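Alkaline phosphatase (Thermus thermophilus, PDB 7KWD) probably hydrolyses phosphate monoesters as a homodimeric metalloenzyme that carries zinc and magnesium ions in its active site. Local coordinates at residues A[38-43]-A[308-313]; A[124-129]-A[264-269]. All blocks are in the same frame, centred on the assembly; numbering follows the deposited sequence.

Both contacts lie in the buried part of the alkaline phosphatase fold, their centres about 11 Å apart, and they meet through one pair of neighbouring parallel strands, 40-46 and 265-271. V43 N lies 2.8 Å from L267 O, a probable hydrogen bond between the two. Interaction 1 joins strand to strand within the sheet: backbone hydrogen bonds run along it, and a salt bridge marks its more exposed end. Interaction 2 places helix 125-131 against strand 265-271, with apolar groups and an aromatic ring and no hydrogen bond across it. It is also the nearer to magnesium, since Q268 adjoins the metal ligand T148.

Interaction 1: residues A[38-43]-A[308-313]; sequences YRNLIV and PDTLLI
Y38 and L311 meet where two parallel strands of the alkaline phosphatase sheet, 40-43 and 310-313, begin their run side by side. From the backbone outward, Y38 CB first rests on D309 O at 3.3 Å. CG is set beside its own backbone N (chi1 -61°), and L311 CB lies over the centre of one face of the Y38 ring, 3.7 Å from the centroid, in a CH-pi contact. CD1 reaches T310 C, CE1 lies near P308 O, and Y38 CZ is 4.1 Å from L311 CD1. The hydroxyl at the tip bonds to Q445 O.

Backbone pairing follows. R39 N and N40 N both donate to D309 O; L311 N then bonds to N40 O, and I42 N to L311 O. On one side of the sheet L41 CD1 packs 4.0 Å from L311 CD2, under helix 459-468. On the other, I42 CG2 meets L312 CD1 at 3.9 Å, facing helix 283-306.

D309 holds the start of the pair through its side chain as well. R39 lies alongside it, pointing the same way, and R39 NE and NH2 each donate to D309 OD2 at 3.2 Å, a salt bridge made from one face of the carboxylate, whose plane is turned 31° from the guanidinium. T310 OG1 donates to D309 OD1 from above that plane. An alanine in place of D309 would probably leave the R39 guanidinium without its acidic mate and T310 OG1 without this acceptor, though the backbone oxygen would remain. Farther along, I313 N closes on I42 O at 2.9 Å with an N-H...O angle of 173°.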
loop_
_atom_site.group_PDB
_atom_site.type_symbol
_atom_site.label_atom_id
_atom_site.label_comp_id
_atom_site.label_asym_id
_atom_site.label_seq_id
_atom_site.Cartn_x
_atom_site.Cartn_y
_atom_site.Cartn_z
ATOM N N TYR A 38 22.939 -21.251 -5.371
ATOM C CA TYR A 38 21.995 -22.225 -4.879
ATOM C C TYR A 38 21.816 -23.282 -5.949
ATOM O O TYR A 38 22.102 -23.046 -7.123
ATOM C CB TYR A 38 20.642 -21.570 -4.540
ATOM C CG TYR A 38 20.741 -20.522 -3.471
ATOM C CD1 TYR A 38 20.628 -20.850 -2.133
ATOM C CD2 TYR A 38 20.938 -19.194 -3.811
ATOM C CE1 TYR A 38 20.707 -19.861 -1.151
ATOM C CE2 TYR A 38 21.037 -18.211 -2.855
ATOM C CZ TYR A 38 20.922 -18.539 -1.529
ATOM O OH TYR A 38 21.018 -17.551 -0.588
ATOM N N ARG A 39 21.344 -24.456 -5.515
ATOM C CA ARG A 39 20.960 -25.524 -6.423
ATOM C C ARG A 39 19.463 -25.555 -6.700
ATOM O O ARG A 39 19.054 -25.989 -7.779
ATOM C CB ARG A 39 21.374 -26.908 -5.881
ATOM C CG ARG A 39 21.565 -27.957 -7.024
ATOM C CD ARG A 39 21.885 -29.397 -6.539
ATOM N NE ARG A 39 21.024 -29.739 -5.427
ATOM C CZ ARG A 39 20.277 -30.833 -5.331
ATOM N NH1 ARG A 39 20.299 -31.756 -6.287
ATOM N NH2 ARG A 39 19.505 -30.988 -4.246
ATOM N N ASN A 40 18.644 -25.125 -5.743
ATOM C CA ASN A 40 17.192 -25.192 -5.859
ATOM C C ASN A 40 16.602 -23.806 -5.627
ATOM O O ASN A 40 17.146 -22.996 -4.881
ATOM C CB ASN A 40 16.582 -26.174 -4.860
ATOM C CG ASN A 40 17.204 -27.547 -4.935
ATOM O OD1 ASN A 40 17.363 -28.121 -6.015
ATOM N ND2 ASN A 40 17.563 -28.086 -3.787
ATOM N N LEU A 41 15.459 -23.558 -6.264
ATOM C CA LEU A 41 14.801 -22.256 -6.228
ATOM C C LEU A 41 13.319 -22.510 -6.066
ATOM O O LEU A 41 12.723 -23.235 -6.869
ATOM C CB LEU A 41 15.056 -21.476 -7.517
ATOM C CG LEU A 41 14.329 -20.145 -7.667
ATOM C CD1 LEU A 41 14.866 -19.144 -6.667
ATOM C CD2 LEU A 41 14.508 -19.645 -9.091
ATOM N N ILE A 42 12.727 -21.893 -5.060
ATOM C CA ILE A 42 11.276 -21.881 -4.877
ATOM C C ILE A 42 10.833 -20.441 -5.010
ATOM O O ILE A 42 11.415 -19.557 -4.361
ATOM C CB ILE A 42 10.858 -22.454 -3.508
ATOM C CG1 ILE A 42 11.471 -23.840 -3.313
ATOM C CG2 ILE A 42 9.353 -22.508 -3.420
ATOM C CD1 ILE A 42 11.295 -24.428 -1.947
ATOM N N VAL A 43 9.834 -20.197 -5.852
ATOM C CA VAL A 43 9.260 -18.862 -6.023
ATOM C C VAL A 43 7.796 -18.923 -5.584
ATOM O O VAL A 43 6.993 -19.632 -6.197
ATOM C CB VAL A 43 9.372 -18.364 -7.474
ATOM C CG1 VAL A 43 8.864 -16.922 -7.583
ATOM C CG2 VAL A 43 10.823 -18.469 -8.026
ATOM N N PRO A 308 19.823 -25.961 2.849
ATOM C CA PRO A 308 20.467 -24.665 2.588
ATOM C C PRO A 308 20.913 -24.455 1.161
ATOM O O PRO A 308 21.254 -23.312 0.812
ATOM C CB PRO A 308 21.663 -24.671 3.546
ATOM C CG PRO A 308 21.784 -26.080 4.037
ATOM C CD PRO A 308 20.456 -26.687 3.967
ATOM N N ASP A 309 20.911 -25.483 0.303
ATOM C CA ASP A 309 21.181 -25.234 -1.114
ATOM C C ASP A 309 19.966 -24.632 -1.844
ATOM O O ASP A 309 20.008 -24.489 -3.073
ATOM C CB ASP A 309 21.644 -26.529 -1.802
ATOM C CG ASP A 309 20.577 -27.620 -1.793
ATOM O OD1 ASP A 309 19.482 -27.413 -1.202
ATOM O OD2 ASP A 309 20.831 -28.678 -2.393
ATOM N N THR A 310 18.937 -24.207 -1.112
ATOM C CA THR A 310 17.657 -23.800 -1.697
ATOM C C THR A 310 17.344 -22.360 -1.334
ATOM O O THR A 310 17.377 -22.000 -0.149
ATOM C CB THR A 310 16.518 -24.684 -1.186
ATOM O OG1 THR A 310 16.803 -26.056 -1.480
ATOM C CG2 THR A 310 15.185 -24.256 -1.806
ATOM N N LEU A 311 17.001 -21.562 -2.345
ATOM C CA LEU A 311 16.570 -20.187 -2.134
ATOM C C LEU A 311 15.054 -20.083 -2.253
ATOM O O LEU A 311 14.466 -20.608 -3.200
ATOM C CB LEU A 311 17.234 -19.248 -3.138
ATOM C CG LEU A 311 16.660 -17.827 -3.089
ATOM C CD1 LEU A 311 17.041 -17.164 -1.770
ATOM C CD2 LEU A 311 17.169 -16.995 -4.242
ATOM N N LEU A 312 14.429 -19.377 -1.312
ATOM C CA LEU A 312 13.008 -19.105 -1.364
ATOM C C LEU A 312 12.809 -17.622 -1.626
ATOM O O LEU A 312 13.280 -16.775 -0.856
ATOM C CB LEU A 312 12.293 -19.529 -0.075
ATOM C CG LEU A 312 10.890 -18.970 0.069
ATOM C CD1 LEU A 312 9.974 -19.482 -1.044
ATOM C CD2 LEU A 312 10.368 -19.289 1.435
ATOM N N ILE A 313 12.125 -17.313 -2.725
ATOM C CA ILE A 313 11.702 -15.954 -3.050
ATOM C C ILE A 313 10.203 -15.872 -2.819
ATOM O O ILE A 313 9.455 -16.658 -3.406
ATOM C CB ILE A 313 12.037 -15.582 -4.510
ATOM C CG1 ILE A 313 13.537 -15.644 -4.751
ATOM C CG2 ILE A 313 11.446 -14.193 -4.839
ATOM C CD1 ILE A 313 13.966 -15.188 -6.153
#

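Interaction 2: residues A[124-129]-A[264-269]; sequences PFFAAA and GFVLQV
This is apolar helix-on-strand packing, F126 and A129 against V266 and Q268, where the first turn of helix 125-131 covers one side of strand 265-271 in the alkaline phosphatase core. The axes of helix 125-129 and strand 265-269 approach to 9.3 Å and run nearly antiparallel, at 158°.

The F126 ring does most of the touching. One V266 methyl, CG2, sits over the centre of the F126 ring face, 3.6 Å from the centroid and only 8° off the ring normal: a direct CH-pi contact. V266 CG1 lies anti to the carbonyl carbon (chi1 -61°) and meets A129 CB at 3.9 Å; CG2, the other branch, sits between backbone N and carbonyl carbon. V266 thus meets both helix residues: CG2 and CB on the F126 ring, both methyls on A129 CB.

The rim of the ring meets the strand backbone instead. F126 CE2 lies 3.5 Å from Q268 N, which is in the ring plane, and 3.7 Å from Q268 CB. F126 CZ comes to L267 C at 3.7 Å. The ring also stands edge-to-face with F152, and V136 of strand 135-140 touches both F126 and V266.

Beyond CB, Q268 turns to other work. Its CG is anti to the backbone N and the chain runs on extended, its NE2 donating to the carbonyl O of T148, itself a magnesium ligand. With no hydrogen bond between helix and strand, the fit rests on shape, a methyl on a ring face and a ring rim on the backbone, and the same Q268 whose CB and N border the ring carries a polar bond to a metal-binding residue.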
loop_
_atom_site.group_PDB
_atom_site.type_symbol
_atom_site.label_atom_id
_atom_site.label_comp_id
_atom_site.label_asym_id
_atom_site.label_seq_id
_atom_site.Cartn_x
_atom_site.Cartn_y
_atom_site.Cartn_z
ATOM N N PRO A 124 11.392 -18.023 -21.064
ATOM C CA PRO A 124 11.145 -17.792 -19.642
ATOM C C PRO A 124 11.974 -18.719 -18.764
ATOM O O PRO A 124 12.424 -19.790 -19.182
ATOM C CB PRO A 124 9.643 -18.103 -19.496
ATOM C CG PRO A 124 9.363 -19.144 -20.579
ATOM C CD PRO A 124 10.426 -18.988 -21.652
ATOM N N PHE A 125 12.108 -18.302 -17.508
ATOM C CA PHE A 125 13.181 -18.820 -16.659
ATOM C C PHE A 125 13.042 -20.303 -16.375
ATOM O O PHE A 125 14.049 -21.017 -16.311
ATOM C CB PHE A 125 13.256 -18.038 -15.333
ATOM C CG PHE A 125 14.458 -18.382 -14.550
ATOM C CD1 PHE A 125 15.696 -17.942 -14.964
ATOM C CD2 PHE A 125 14.376 -19.229 -13.457
ATOM C CE1 PHE A 125 16.847 -18.322 -14.284
ATOM C CE2 PHE A 125 15.506 -19.604 -12.773
ATOM C CZ PHE A 125 16.746 -19.156 -13.202
ATOM N N PHE A 126 11.829 -20.805 -16.155
ATOM C CA PHE A 126 11.774 -22.232 -15.819
ATOM C C PHE A 126 12.063 -23.105 -17.049
ATOM O O PHE A 126 12.478 -24.267 -16.909
ATOM C CB PHE A 126 10.417 -22.606 -15.216
ATOM C CG PHE A 126 10.264 -22.238 -13.762
ATOM C CD1 PHE A 126 11.200 -21.431 -13.120
ATOM C CD2 PHE A 126 9.202 -22.734 -13.028
ATOM C CE1 PHE A 126 11.066 -21.121 -11.756
ATOM C CE2 PHE A 126 9.046 -22.406 -11.663
ATOM C CZ PHE A 126 9.978 -21.608 -11.036
ATOM N N ALA A 127 11.845 -22.580 -18.254
ATOM C CA ALA A 127 12.298 -23.298 -19.442
ATOM C C ALA A 127 13.825 -23.378 -19.473
ATOM O O ALA A 127 14.409 -24.447 -19.719
ATOM C CB ALA A 127 11.718 -22.619 -20.686
ATOM N N ALA A 128 14.496 -22.270 -19.165
ATOM C CA ALA A 128 15.941 -22.307 -19.057
ATOM C C ALA A 128 16.394 -23.297 -17.997
ATOM O O ALA A 128 17.398 -23.982 -18.169
ATOM C CB ALA A 128 16.484 -20.922 -18.713
ATOM N N ALA A 129 15.677 -23.353 -16.872
ATOM C CA ALA A 129 16.063 -24.230 -15.771
ATOM C C ALA A 129 15.919 -25.698 -16.173
ATOM O O ALA A 129 16.793 -26.523 -15.885
ATOM C CB ALA A 129 15.186 -23.931 -14.547
ATOM N N GLY A 264 18.479 -31.173 -9.038
ATOM C CA GLY A 264 17.899 -30.014 -8.392
ATOM C C GLY A 264 16.592 -29.628 -9.058
ATOM O O GLY A 264 16.147 -30.247 -10.036
ATOM N N PHE A 265 15.960 -28.582 -8.518
ATOM C CA PHE A 265 14.620 -28.248 -8.985
ATOM C C PHE A 265 14.281 -26.779 -8.833
ATOM O O PHE A 265 14.908 -26.045 -8.064
ATOM C CB PHE A 265 13.572 -29.078 -8.216
ATOM C CG PHE A 265 13.349 -28.608 -6.791
ATOM C CD1 PHE A 265 14.049 -29.202 -5.746
ATOM C CD2 PHE A 265 12.411 -27.599 -6.503
ATOM C CE1 PHE A 265 13.852 -28.775 -4.429
ATOM C CE2 PHE A 265 12.201 -27.177 -5.201
ATOM C CZ PHE A 265 12.922 -27.786 -4.152
ATOM N N VAL A 266 13.255 -26.373 -9.576
ATOM C CA VAL A 266 12.608 -25.072 -9.440
ATOM C C VAL A 266 11.111 -25.310 -9.260
ATOM O O VAL A 266 10.537 -26.216 -9.870
ATOM C CB VAL A 266 12.884 -24.158 -10.652
ATOM C CG1 VAL A 266 14.394 -23.903 -10.778
ATOM C CG2 VAL A 266 12.320 -24.747 -11.944
ATOM N N LEU A 267 10.493 -24.504 -8.415
ATOM C CA LEU A 267 9.092 -24.635 -8.076
ATOM C C LEU A 267 8.500 -23.244 -8.028
ATOM O O LEU A 267 9.080 -22.337 -7.427
ATOM C CB LEU A 267 8.928 -25.334 -6.727
ATOM C CG LEU A 267 7.601 -25.259 -5.991
ATOM C CD1 LEU A 267 6.559 -25.937 -6.886
ATOM C CD2 LEU A 267 7.692 -25.947 -4.612
ATOM N N GLN A 268 7.361 -23.063 -8.676
ATOM C CA GLN A 268 6.523 -21.904 -8.436
ATOM C C GLN A 268 5.315 -22.367 -7.628
ATOM O O GLN A 268 4.650 -23.348 -7.990
ATOM C CB GLN A 268 6.063 -21.243 -9.733
ATOM C CG GLN A 268 5.309 -19.921 -9.468
ATOM C CD GLN A 268 4.515 -19.391 -10.655
ATOM O OE1 GLN A 268 3.309 -19.589 -10.748
ATOM N NE2 GLN A 268 5.188 -18.662 -11.541
ATOM N N VAL A 269 5.076 -21.717 -6.504
ATOM C CA VAL A 269 3.840 -21.862 -5.746
ATOM C C VAL A 269 3.099 -20.558 -5.894
ATOM O O VAL A 269 3.682 -19.499 -5.649
ATOM C CB VAL A 269 4.109 -22.156 -4.260
ATOM C CG1 VAL A 269 2.785 -22.340 -3.499
ATOM C CG2 VAL A 269 5.022 -23.366 -4.132
#